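Local coordinates for protein putative xanthine dehydrogenase YAGS fad-binding subunit (Escherichia coli, PDB 5G5G) that carries the molybdenum and pterin cytosine dinucleotide cofactor and probably oxidises aldehydes as the large subunit of a three-chain periplasmic oxidase, at residues C[440-450]-C[499-510]; C[588-596]-C[701-710]. All coordinates share one frame; numbering follows the deposited sequence.

From the N terminus, contact 1 comes first. The chain leaves strand 429-441, enters strand 447-453 of a second sheet, runs through strand 459-462, helix 472-484 and strand 491-494, and returns as the loop 499-510, which leads into helix 511-534. That closes a loop of 48 residues beside the molybdenum cofactor. Contact 2 opens later, on strand 584-596, and closes 104 residues on, at helix 698-710. The two loops are in series, neither nested nor crossed. The centres of contact 1 and contact 2 are about 36 Å apart. Strands 429-441 and 584-596 are neighbours in one sheet: contact 1 ties the end of strand 429-441 and the second sheet to the cofactor loop, and contact 2 ties strand 584-596 to the helix near the C terminus.

Contact 1: C[440-450]-C[499-510]. With MCN (pterin cytosine dinucleotide), chain Y; MOS (dioxothiomolybdenum(VI) ion), chain Z.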
loop_
_atom_site.group_PDB
_atom_site.type_symbol
_atom_site.label_atom_id
_atom_site.label_comp_id
_atom_site.label_asym_id
_atom_site.label_seq_id
_atom_site.Cartn_x
_atom_site.Cartn_y
_atom_site.Cartn_z
ATOM N N ARG C 440 21.789 -4.211 7.683
ATOM C CA ARG C 440 20.950 -5.437 7.687
ATOM C C ARG C 440 21.852 -6.621 7.503
ATOM O O ARG C 440 22.721 -6.600 6.629
ATOM C CB ARG C 440 19.909 -5.381 6.585
ATOM C CG ARG C 440 18.886 -6.506 6.585
ATOM C CD ARG C 440 17.909 -6.467 7.749
ATOM N NE ARG C 440 17.009 -7.599 7.652
ATOM C CZ ARG C 440 16.143 -7.991 8.585
ATOM N NH1 ARG C 440 16.063 -7.357 9.757
ATOM N NH2 ARG C 440 15.344 -9.033 8.354
ATOM N N ASN C 441 21.702 -7.626 8.340
ATOM C CA ASN C 441 22.537 -8.795 8.224
ATOM C C ASN C 441 22.311 -9.584 6.902
ATOM O O ASN C 441 21.259 -9.459 6.249
ATOM C CB ASN C 441 22.376 -9.695 9.443
ATOM C CG ASN C 441 23.076 -9.131 10.679
ATOM O OD1 ASN C 441 24.123 -8.502 10.573
ATOM N ND2 ASN C 441 22.527 -9.389 11.844
ATOM N N ASN C 442 23.327 -10.362 6.552
ATOM C CA ASN C 442 23.246 -11.277 5.444
ATOM C C ASN C 442 23.115 -12.674 6.022
ATOM O O ASN C 442 23.973 -13.094 6.772
ATOM C CB ASN C 442 24.485 -11.193 4.577
ATOM C CG ASN C 442 24.422 -12.110 3.400
ATOM O OD1 ASN C 442 23.542 -11.970 2.577
ATOM N ND2 ASN C 442 25.357 -13.055 3.309
ATOM N N LEU C 443 22.059 -13.395 5.658
ATOM C CA LEU C 443 21.727 -14.696 6.246
ATOM C C LEU C 443 21.803 -15.794 5.179
ATOM O O LEU C 443 21.544 -15.543 4.024
ATOM C CB LEU C 443 20.304 -14.655 6.817
ATOM C CG LEU C 443 20.017 -13.576 7.869
ATOM C CD1 LEU C 443 18.524 -13.619 8.266
ATOM C CD2 LEU C 443 20.909 -13.714 9.102
ATOM N N LEU C 444 22.175 -17.010 5.589
ATOM C CA LEU C 444 22.364 -18.099 4.669
ATOM C C LEU C 444 21.457 -19.243 5.068
ATOM O O LEU C 444 21.369 -19.550 6.235
ATOM C CB LEU C 444 23.789 -18.614 4.734
ATOM C CG LEU C 444 24.938 -17.743 4.213
ATOM C CD1 LEU C 444 24.631 -17.149 2.854
ATOM C CD2 LEU C 444 25.322 -16.660 5.203
ATOM N N GLU C 445 20.868 -19.911 4.090
ATOM C CA GLU C 445 19.964 -21.027 4.302
ATOM C C GLU C 445 20.124 -21.983 3.113
ATOM O O GLU C 445 20.489 -21.557 2.006
ATOM C CB GLU C 445 18.527 -20.528 4.381
ATOM C CG GLU C 445 18.149 -19.658 5.591
ATOM C CD GLU C 445 18.235 -20.370 6.952
ATOM O OE1 GLU C 445 17.988 -21.614 7.011
ATOM O OE2 GLU C 445 18.569 -19.672 7.964
ATOM N N LYS C 446 19.948 -23.279 3.354
ATOM C CA LYS C 446 20.042 -24.265 2.296
ATOM C C LYS C 446 19.038 -24.029 1.173
ATOM O O LYS C 446 17.870 -23.674 1.447
ATOM C CB LYS C 446 19.784 -25.666 2.896
ATOM C CG LYS C 446 19.861 -26.822 1.917
ATOM C CD LYS C 446 19.518 -28.160 2.575
ATOM C CE LYS C 446 19.784 -29.337 1.621
ATOM N NZ LYS C 446 19.431 -30.656 2.232
ATOM N N SER C 447 19.466 -24.259 -0.078
ATOM C CA SER C 447 18.605 -24.050 -1.203
ATOM C C SER C 447 18.968 -24.931 -2.355
ATOM O O SER C 447 20.146 -25.109 -2.648
ATOM C CB SER C 447 18.664 -22.592 -1.634
ATOM O OG SER C 447 17.631 -22.269 -2.576
ATOM N N GLY C 448 17.964 -25.461 -3.046
ATOM C CA GLY C 448 18.178 -26.388 -4.152
ATOM C C GLY C 448 17.449 -26.046 -5.429
ATOM O O GLY C 448 16.560 -25.199 -5.446
ATOM N N ALA C 449 17.864 -26.718 -6.496
ATOM C CA ALA C 449 17.330 -26.487 -7.817
ATOM C C ALA C 449 17.585 -27.669 -8.723
ATOM O O ALA C 449 18.482 -28.474 -8.496
ATOM C CB ALA C 449 17.945 -25.222 -8.418
ATOM N N ARG C 450 16.750 -27.806 -9.740
ATOM C CA ARG C 450 16.938 -28.791 -10.794
ATOM C C ARG C 450 17.143 -27.989 -12.075
ATOM O O ARG C 450 16.415 -27.038 -12.333
ATOM C CB ARG C 450 15.684 -29.671 -10.876
ATOM C CG ARG C 450 15.732 -30.765 -11.895
ATOM C CD ARG C 450 14.686 -31.871 -11.616
ATOM N NE ARG C 450 13.346 -31.363 -11.353
ATOM C CZ ARG C 450 12.583 -31.537 -10.258
ATOM N NH1 ARG C 450 12.973 -32.221 -9.178
ATOM N NH2 ARG C 450 11.389 -31.004 -10.244
ATOM N N SER C 499 6.188 -29.052 -6.249
ATOM C CA SER C 499 6.730 -30.169 -7.010
ATOM C C SER C 499 8.215 -29.948 -7.426
ATOM O O SER C 499 8.879 -30.885 -7.824
ATOM C CB SER C 499 5.799 -30.579 -8.154
ATOM O OG SER C 499 5.854 -29.688 -9.230
ATOM N N PHE C 500 8.763 -28.758 -7.196
ATOM C CA PHE C 500 10.155 -28.467 -7.544
ATOM C C PHE C 500 11.032 -28.548 -6.310
ATOM O O PHE C 500 10.543 -28.557 -5.193
ATOM C CB PHE C 500 10.249 -27.043 -8.087
ATOM C CG PHE C 500 9.427 -26.781 -9.323
ATOM C CD1 PHE C 500 9.091 -27.814 -10.237
ATOM C CD2 PHE C 500 9.037 -25.483 -9.596
ATOM C CE1 PHE C 500 8.348 -27.544 -11.368
ATOM C CE2 PHE C 500 8.292 -25.226 -10.714
ATOM C CZ PHE C 500 7.947 -26.233 -11.596
ATOM N N PRO C 501 12.354 -28.512 -6.485
ATOM C CA PRO C 501 13.194 -28.631 -5.301
ATOM C C PRO C 501 13.052 -27.510 -4.304
ATOM O O PRO C 501 12.696 -26.376 -4.675
ATOM C CB PRO C 501 14.624 -28.625 -5.895
ATOM C CG PRO C 501 14.452 -29.308 -7.200
ATOM C CD PRO C 501 13.116 -28.787 -7.714
ATOM N N VAL C 502 13.310 -27.827 -3.047
ATOM C CA VAL C 502 13.166 -26.865 -1.957
ATOM C C VAL C 502 14.262 -25.785 -1.964
ATOM O O VAL C 502 15.480 -26.075 -1.805
ATOM C CB VAL C 502 13.144 -27.578 -0.591
ATOM C CG1 VAL C 502 13.044 -26.579 0.560
ATOM C CG2 VAL C 502 11.960 -28.562 -0.535
ATOM N N SER C 503 13.839 -24.548 -2.177
ATOM C CA SER C 503 14.681 -23.369 -1.962
ATOM C C SER C 503 14.531 -22.791 -0.562
ATOM O O SER C 503 13.671 -23.220 0.212
ATOM C CB SER C 503 14.282 -22.291 -2.981
ATOM O OG SER C 503 13.116 -21.630 -2.563
ATOM N N ALA C 504 15.297 -21.750 -0.278
ATOM C CA ALA C 504 15.127 -21.024 0.986
ATOM C C ALA C 504 13.936 -20.059 0.993
ATOM O O ALA C 504 13.617 -19.514 2.043
ATOM C CB ALA C 504 16.386 -20.275 1.373
ATOM N N GLY C 505 13.277 -19.884 -0.148
ATOM C CA GLY C 505 12.182 -18.935 -0.278
ATOM C C GLY C 505 12.559 -17.471 -0.233
ATOM O O GLY C 505 13.743 -17.112 -0.187
ATOM N N SER C 506 11.535 -16.629 -0.257
ATOM C CA SER C 506 11.716 -15.177 -0.211
ATOM C C SER C 506 11.499 -14.633 1.191
ATOM O O SER C 506 10.388 -14.425 1.614
ATOM C CB SER C 506 10.780 -14.507 -1.151
ATOM O OG SER C 506 11.016 -14.832 -2.500
ATOM N N GLY C 507 12.579 -14.334 1.884
ATOM C CA GLY C 507 12.507 -13.882 3.225
ATOM C C GLY C 507 13.919 -13.580 3.706
ATOM O O GLY C 507 14.886 -14.092 3.130
ATOM N N GLY C 508 14.008 -12.714 4.713
ATOM C CA GLY C 508 15.276 -12.370 5.372
ATOM C C GLY C 508 16.347 -11.786 4.466
ATOM O O GLY C 508 17.573 -11.838 4.792
ATOM N N GLN C 509 15.903 -11.266 3.329
ATOM C CA GLN C 509 16.745 -10.942 2.160
ATOM C C GLN C 509 17.814 -11.974 1.875
ATOM O O GLN C 509 18.947 -11.619 1.557
ATOM C CB GLN C 509 17.299 -9.501 2.207
ATOM C CG GLN C 509 18.279 -9.128 3.329
ATOM C CD GLN C 509 18.956 -7.804 3.118
ATOM O OE1 GLN C 509 18.416 -6.866 2.553
ATOM N NE2 GLN C 509 20.173 -7.704 3.622
ATOM N N TRP C 510 17.510 -13.248 2.058
ATOM C CA TRP C 510 18.462 -14.319 1.712
ATOM C C TRP C 510 18.116 -14.935 0.358
ATOM O O TRP C 510 18.848 -15.794 -0.142
ATOM C CB TRP C 510 18.558 -15.420 2.769
ATOM C CG TRP C 510 17.253 -16.156 3.063
ATOM C CD1 TRP C 510 16.417 -16.780 2.156
ATOM C CD2 TRP C 510 16.665 -16.359 4.343
ATOM N NE1 TRP C 510 15.334 -17.334 2.814
ATOM C CE2 TRP C 510 15.470 -17.102 4.152
ATOM C CE3 TRP C 510 16.985 -15.918 5.643
ATOM C CZ2 TRP C 510 14.592 -17.416 5.215
ATOM C CZ3 TRP C 510 16.112 -16.277 6.743
ATOM C CH2 TRP C 510 14.944 -17.017 6.502
HETATM N N1 MCN Y . 19.264 -8.490 -5.980
HETATM C C2 MCN Y . 20.291 -8.370 -7.020
HETATM N N3 MCN Y . 21.591 -8.669 -6.274
HETATM C C4 MCN Y . 21.882 -8.857 -4.997
HETATM C C5 MCN Y . 20.649 -9.054 -4.159
HETATM C C6 MCN Y . 19.475 -8.801 -4.657
HETATM O O2 MCN Y . 20.197 -8.153 -8.112
HETATM N N4 MCN Y . 23.032 -8.982 -4.438
HETATM C "C1'" MCN Y . 17.968 -8.044 -6.466
HETATM C C2D MCN Y . 17.286 -9.126 -7.385
HETATM O "O2'" MCN Y . 16.389 -8.489 -8.291
HETATM C "C3'" MCN Y . 16.588 -9.865 -6.360
HETATM C C4D MCN Y . 15.971 -8.889 -5.259
HETATM O O4D MCN Y . 17.072 -7.864 -5.362
HETATM O "O3'" MCN Y . 15.469 -10.735 -6.760
HETATM C "C5'" MCN Y . 15.829 -9.204 -3.888
HETATM O "O5'" MCN Y . 16.742 -10.175 -3.433
HETATM P PA MCN Y . 16.964 -10.320 -1.906
HETATM O O1A MCN Y . 17.718 -11.632 -1.696
HETATM O O2A MCN Y . 17.472 -9.042 -1.334
HETATM O O3A MCN Y . 15.408 -10.520 -1.291
HETATM P PB MCN Y . 14.646 -11.905 -1.269
HETATM O O1B MCN Y . 14.963 -12.641 -0.039
HETATM O O2B MCN Y . 14.797 -12.583 -2.591
HETATM O O3B MCN Y . 13.178 -11.340 -1.270
HETATM C C10 MCN Y . 12.546 -10.955 0.024
HETATM C "C9'" MCN Y . 12.534 -9.489 0.275
HETATM C "C8'" MCN Y . 11.950 -9.281 1.777
HETATM S "S8'" MCN Y . 12.469 -10.252 3.040
HETATM C "C7'" MCN Y . 10.983 -8.507 1.863
HETATM S "S7'" MCN Y . 10.076 -8.301 3.390
HETATM C "C6'" MCN Y . 10.617 -7.467 0.761
HETATM C C7 MCN Y . 11.805 -7.554 -0.311
HETATM O "O9'" MCN Y . 12.012 -8.831 -0.761
HETATM N "N5'" MCN Y . 9.351 -8.090 0.108
HETATM C C4A MCN Y . 8.924 -7.585 -1.236
HETATM N "N8'" MCN Y . 11.371 -6.777 -1.491
HETATM C C4B MCN Y . 10.135 -6.953 -2.006
HETATM N "N1'" MCN Y . 9.823 -6.324 -3.211
HETATM C "C2'" MCN Y . 8.670 -6.630 -3.943
HETATM N "N2'" MCN Y . 8.374 -6.062 -5.011
HETATM N "N3'" MCN Y . 7.660 -7.180 -3.202
HETATM C "C4'" MCN Y . 7.692 -7.855 -1.992
HETATM O "O4'" MCN Y . 6.846 -8.441 -1.291
HETATM MO MO MOS Z . 10.796 -10.088 4.662
HETATM S S MOS Z . 9.875 -9.276 6.628
HETATM O O1 MOS Z . 9.505 -11.278 4.327
HETATM O O2 MOS Z . 11.996 -11.083 6.061
HETATM O O HOH W 1 18.511 -10.204 6.882
HETATM O O HOH W 2 20.159 -12.126 4.085
HETATM O O HOH W 3 16.174 -19.491 -1.892
HETATM O O HOH W 4 11.298 -31.909 -6.644
#
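Glu-445 lays its CG over the indole of Trp-510, 3.8 Å from the centroid of the six-membered ring and almost on its normal, a CH-pi contact; the bend at chi2 (-64°) lifts the carboxylate off the ring, its plane 50° from the indole. Leu-443 comes at the edge of the same ring, its CB 3.7 Å from Trp-510 CE3. On the opposite face Gly-507 O and Gly-508 CA sit near the rim, and Trp-510 NE1 donates to Ala-504 O (2.9 Å) from above the carbonyl plane. With an alanine in place of Trp-510, Glu-445 CG and Leu-443 CB would probably lose the surface they pack on, and Ala-504 O this donor. The buried middle is tight: Ser-447 OG lies 3.2 Å from Ser-503 CA, and Gly-448 N donates to Val-502 O at 2.8 Å. Beyond it Pro-501 CD packs over one face of the Arg-450 guanidinium, whose charge Glu-462 and Glu-569 take. Toward solvent, at exposed Ser-499, the fit loosens to a weak Arg-450 NH2 bond to Ser-499 O and a bridging water from NH1. The other end is buried and watery: Gln-509, whose amide pairs mainly with Leu-693, bonds weakly through NE2 to Asn-441 O, and two waters bridge the backbones through Gly-508 O. Gly-508 N donates to O2 of the dioxothiomolybdenum ion (2.9 Å, 160°), so the packing round Trp-510 probably helps hold this backbone donor at the molybdenum centre.

Contact 2: C[588-596]-C[701-710]; sequences GHFVEVGVH and AIANAVYNAT
Val-591, Val-593 and Val-595, on one face of strand 588-596, meet alanines, Ile-702, Val-706 and Thr-710 of helix 701-710. The apolar contacts follow one another down the helix. Val-591 CG2 lies 3.8 Å from Ala-701 CB and touches Ile-702 CG1, the two branched chains crossing at a slant. Val-593 sets its CG2 between its own backbone N and carbonyl carbon (CG1 at chi1 -62°), where it reaches Ala-705 CB at 3.7 Å and brushes Val-706 CG2. Val-595 CG2 approaches Ala-709 CB, while its CG1 packs on Thr-710 CG2 at 3.8 Å, the side chains crossing nearly at right angles. Methyl-to-backbone contacts come next: Val-593 CG2 rests 3.5 Å from Ala-705 O, Ala-701 CB 3.6 Å from His-589 O, and Ala-705 CB the same 3.6 Å from Val-591 O. With alanines on the facing side the helix axis comes within 7.5 Å of the strand axis, at 41° to it. No hydrogen bond crosses between strand and helix. Within the helix Thr-710 OG1 donates to Val-706 O (2.7 Å), and Thr-710 N reaches that oxygen from the opposite face of its plane, which leaves the threonine methyl turned to Val-595. On the far face of the strand Glu-592 forms salt bridges with Arg-605 and Arg-606. The buried seam between this helix and the face of the sheet thus rests on van der Waals contact of methyl groups with one another and with backbone carbonyls.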
loop_
_atom_site.group_PDB
_atom_site.type_symbol
_atom_site.label_atom_id
_atom_site.label_comp_id
_atom_site.label_asym_id
_atom_site.label_seq_id
_atom_site.Cartn_x
_atom_site.Cartn_y
_atom_site.Cartn_z
ATOM N N GLY C 588 24.001 4.189 2.978
ATOM C CA GLY C 588 23.942 5.571 3.388
ATOM C C GLY C 588 22.783 6.220 2.642
ATOM O O GLY C 588 22.700 6.141 1.409
ATOM N N HIS C 589 21.852 6.783 3.401
ATOM C CA HIS C 589 20.664 7.431 2.893
ATOM C C HIS C 589 20.715 8.913 3.100
ATOM O O HIS C 589 20.939 9.363 4.245
ATOM C CB HIS C 589 19.439 6.909 3.624
ATOM C CG HIS C 589 19.102 5.500 3.290
ATOM N ND1 HIS C 589 18.632 5.124 2.050
ATOM C CD2 HIS C 589 19.234 4.365 4.004
ATOM C CE1 HIS C 589 18.441 3.822 2.036
ATOM N NE2 HIS C 589 18.808 3.336 3.205
ATOM N N PHE C 590 20.504 9.665 2.011
ATOM C CA PHE C 590 20.610 11.140 2.004
ATOM C C PHE C 590 19.315 11.698 1.434
ATOM O O PHE C 590 18.877 11.233 0.377
ATOM C CB PHE C 590 21.801 11.628 1.148
ATOM C CG PHE C 590 23.128 11.310 1.721
ATOM C CD1 PHE C 590 23.682 10.044 1.531
ATOM C CD2 PHE C 590 23.832 12.254 2.494
ATOM C CE1 PHE C 590 24.911 9.732 2.088
ATOM C CE2 PHE C 590 25.084 11.961 2.996
ATOM C CZ PHE C 590 25.617 10.666 2.832
ATOM N N VAL C 591 18.646 12.592 2.166
ATOM C CA VAL C 591 17.338 13.106 1.787
ATOM C C VAL C 591 17.267 14.612 1.887
ATOM O O VAL C 591 17.816 15.211 2.832
ATOM C CB VAL C 591 16.235 12.537 2.733
ATOM C CG1 VAL C 591 14.901 13.179 2.433
ATOM C CG2 VAL C 591 16.189 11.025 2.634
ATOM N N GLU C 592 16.593 15.218 0.917
ATOM C CA GLU C 592 16.224 16.617 0.990
ATOM C C GLU C 592 14.712 16.692 1.102
ATOM O O GLU C 592 13.993 16.023 0.297
ATOM C CB GLU C 592 16.761 17.384 -0.240
ATOM C CG GLU C 592 16.369 18.860 -0.290
ATOM C CD GLU C 592 16.823 19.536 -1.577
ATOM O OE1 GLU C 592 18.014 19.578 -1.863
ATOM O OE2 GLU C 592 15.975 20.077 -2.292
ATOM N N VAL C 593 14.206 17.437 2.091
ATOM C CA VAL C 593 12.770 17.591 2.258
ATOM C C VAL C 593 12.365 19.036 2.207
ATOM O O VAL C 593 13.202 19.942 2.449
ATOM C CB VAL C 593 12.235 17.086 3.605
ATOM C CG1 VAL C 593 12.507 15.635 3.697
ATOM C CG2 VAL C 593 12.872 17.851 4.776
ATOM N N GLY C 594 11.077 19.265 1.936
ATOM C CA GLY C 594 10.519 20.588 2.081
ATOM C C GLY C 594 9.441 20.484 3.162
ATOM O O GLY C 594 8.710 19.486 3.211
ATOM N N VAL C 595 9.357 21.502 4.009
ATOM C CA VAL C 595 8.295 21.565 5.018
ATOM C C VAL C 595 7.583 22.892 4.781
ATOM O O VAL C 595 8.209 23.964 4.773
ATOM C CB VAL C 595 8.812 21.459 6.460
ATOM C CG1 VAL C 595 7.654 21.617 7.470
ATOM C CG2 VAL C 595 9.554 20.123 6.685
ATOM N N HIS C 596 6.286 22.817 4.562
ATOM C CA HIS C 596 5.562 24.051 4.285
ATOM C C HIS C 596 5.558 24.959 5.515
ATOM O O HIS C 596 5.142 24.560 6.625
ATOM C CB HIS C 596 4.143 23.773 3.761
ATOM C CG HIS C 596 3.551 24.944 3.053
ATOM N ND1 HIS C 596 3.056 26.028 3.718
ATOM C CD2 HIS C 596 3.391 25.205 1.735
ATOM C CE1 HIS C 596 2.632 26.931 2.855
ATOM N NE2 HIS C 596 2.813 26.446 1.636
ATOM N N ALA C 701 16.551 9.171 8.009
ATOM C CA ALA C 701 17.132 10.218 7.151
ATOM C C ALA C 701 16.092 11.292 6.838
ATOM O O ALA C 701 16.401 12.456 6.935
ATOM C CB ALA C 701 17.698 9.656 5.879
ATOM N N ILE C 702 14.829 10.901 6.590
ATOM C CA ILE C 702 13.767 11.889 6.421
ATOM C C ILE C 702 13.502 12.716 7.704
ATOM O O ILE C 702 13.367 13.942 7.659
ATOM C CB ILE C 702 12.495 11.181 5.923
ATOM C CG1 ILE C 702 12.799 10.557 4.545
ATOM C CG2 ILE C 702 11.285 12.137 5.881
ATOM C CD1 ILE C 702 11.703 9.589 4.122
ATOM N N ALA C 703 13.371 12.049 8.834
ATOM C CA ALA C 703 13.214 12.747 10.113
ATOM C C ALA C 703 14.336 13.760 10.384
ATOM O O ALA C 703 14.050 14.901 10.765
ATOM C CB ALA C 703 13.144 11.753 11.272
ATOM N N ASN C 704 15.584 13.350 10.139
ATOM C CA ASN C 704 16.725 14.197 10.341
ATOM C C ASN C 704 16.683 15.415 9.372
ATOM O O ASN C 704 17.087 16.509 9.729
ATOM C CB ASN C 704 17.974 13.391 10.167
ATOM C CG ASN C 704 18.209 12.377 11.322
ATOM O OD1 ASN C 704 17.670 12.503 12.407
ATOM N ND2 ASN C 704 19.049 11.424 11.079
ATOM N N ALA C 705 16.205 15.195 8.149
ATOM C CA ALA C 705 16.009 16.278 7.166
ATOM C C ALA C 705 14.928 17.234 7.604
ATOM O O ALA C 705 15.059 18.433 7.429
ATOM C CB ALA C 705 15.701 15.706 5.759
ATOM N N VAL C 706 13.818 16.712 8.145
ATOM C CA VAL C 706 12.790 17.579 8.739
ATOM C C VAL C 706 13.329 18.430 9.892
ATOM O O VAL C 706 13.029 19.630 9.976
ATOM C CB VAL C 706 11.554 16.771 9.195
ATOM C CG1 VAL C 706 10.609 17.627 10.021
ATOM C CG2 VAL C 706 10.818 16.129 7.986
ATOM N N TYR C 707 14.149 17.810 10.752
ATOM C CA TYR C 707 14.814 18.580 11.791
ATOM C C TYR C 707 15.683 19.689 11.184
ATOM O O TYR C 707 15.646 20.855 11.629
ATOM C CB TYR C 707 15.664 17.716 12.709
ATOM C CG TYR C 707 16.444 18.566 13.693
ATOM C CD1 TYR C 707 15.788 19.248 14.713
ATOM C CD2 TYR C 707 17.825 18.714 13.597
ATOM C CE1 TYR C 707 16.474 20.064 15.610
ATOM C CE2 TYR C 707 18.498 19.527 14.499
ATOM C CZ TYR C 707 17.820 20.192 15.489
ATOM O OH TYR C 707 18.477 20.981 16.372
ATOM N N ASN C 708 16.509 19.324 10.210
ATOM C CA ASN C 708 17.362 20.319 9.583
ATOM C C ASN C 708 16.502 21.431 8.931
ATOM O O ASN C 708 16.857 22.617 8.939
ATOM C CB ASN C 708 18.277 19.665 8.561
ATOM C CG ASN C 708 19.211 20.659 7.889
ATOM O OD1 ASN C 708 19.033 21.006 6.722
ATOM N ND2 ASN C 708 20.177 21.174 8.646
ATOM N N ALA C 709 15.343 21.076 8.387
ATOM C CA ALA C 709 14.481 22.130 7.788
ATOM C C ALA C 709 13.830 23.077 8.750
ATOM O O ALA C 709 13.628 24.252 8.404
ATOM C CB ALA C 709 13.412 21.503 6.928
ATOM N N THR C 710 13.449 22.574 9.930
ATOM C CA THR C 710 12.580 23.282 10.827
ATOM C C THR C 710 13.169 23.611 12.193
ATOM O O THR C 710 12.637 24.455 12.883
ATOM C CB THR C 710 11.315 22.469 11.123
ATOM O OG1 THR C 710 11.645 21.195 11.712
ATOM C CG2 THR C 710 10.522 22.192 9.835
#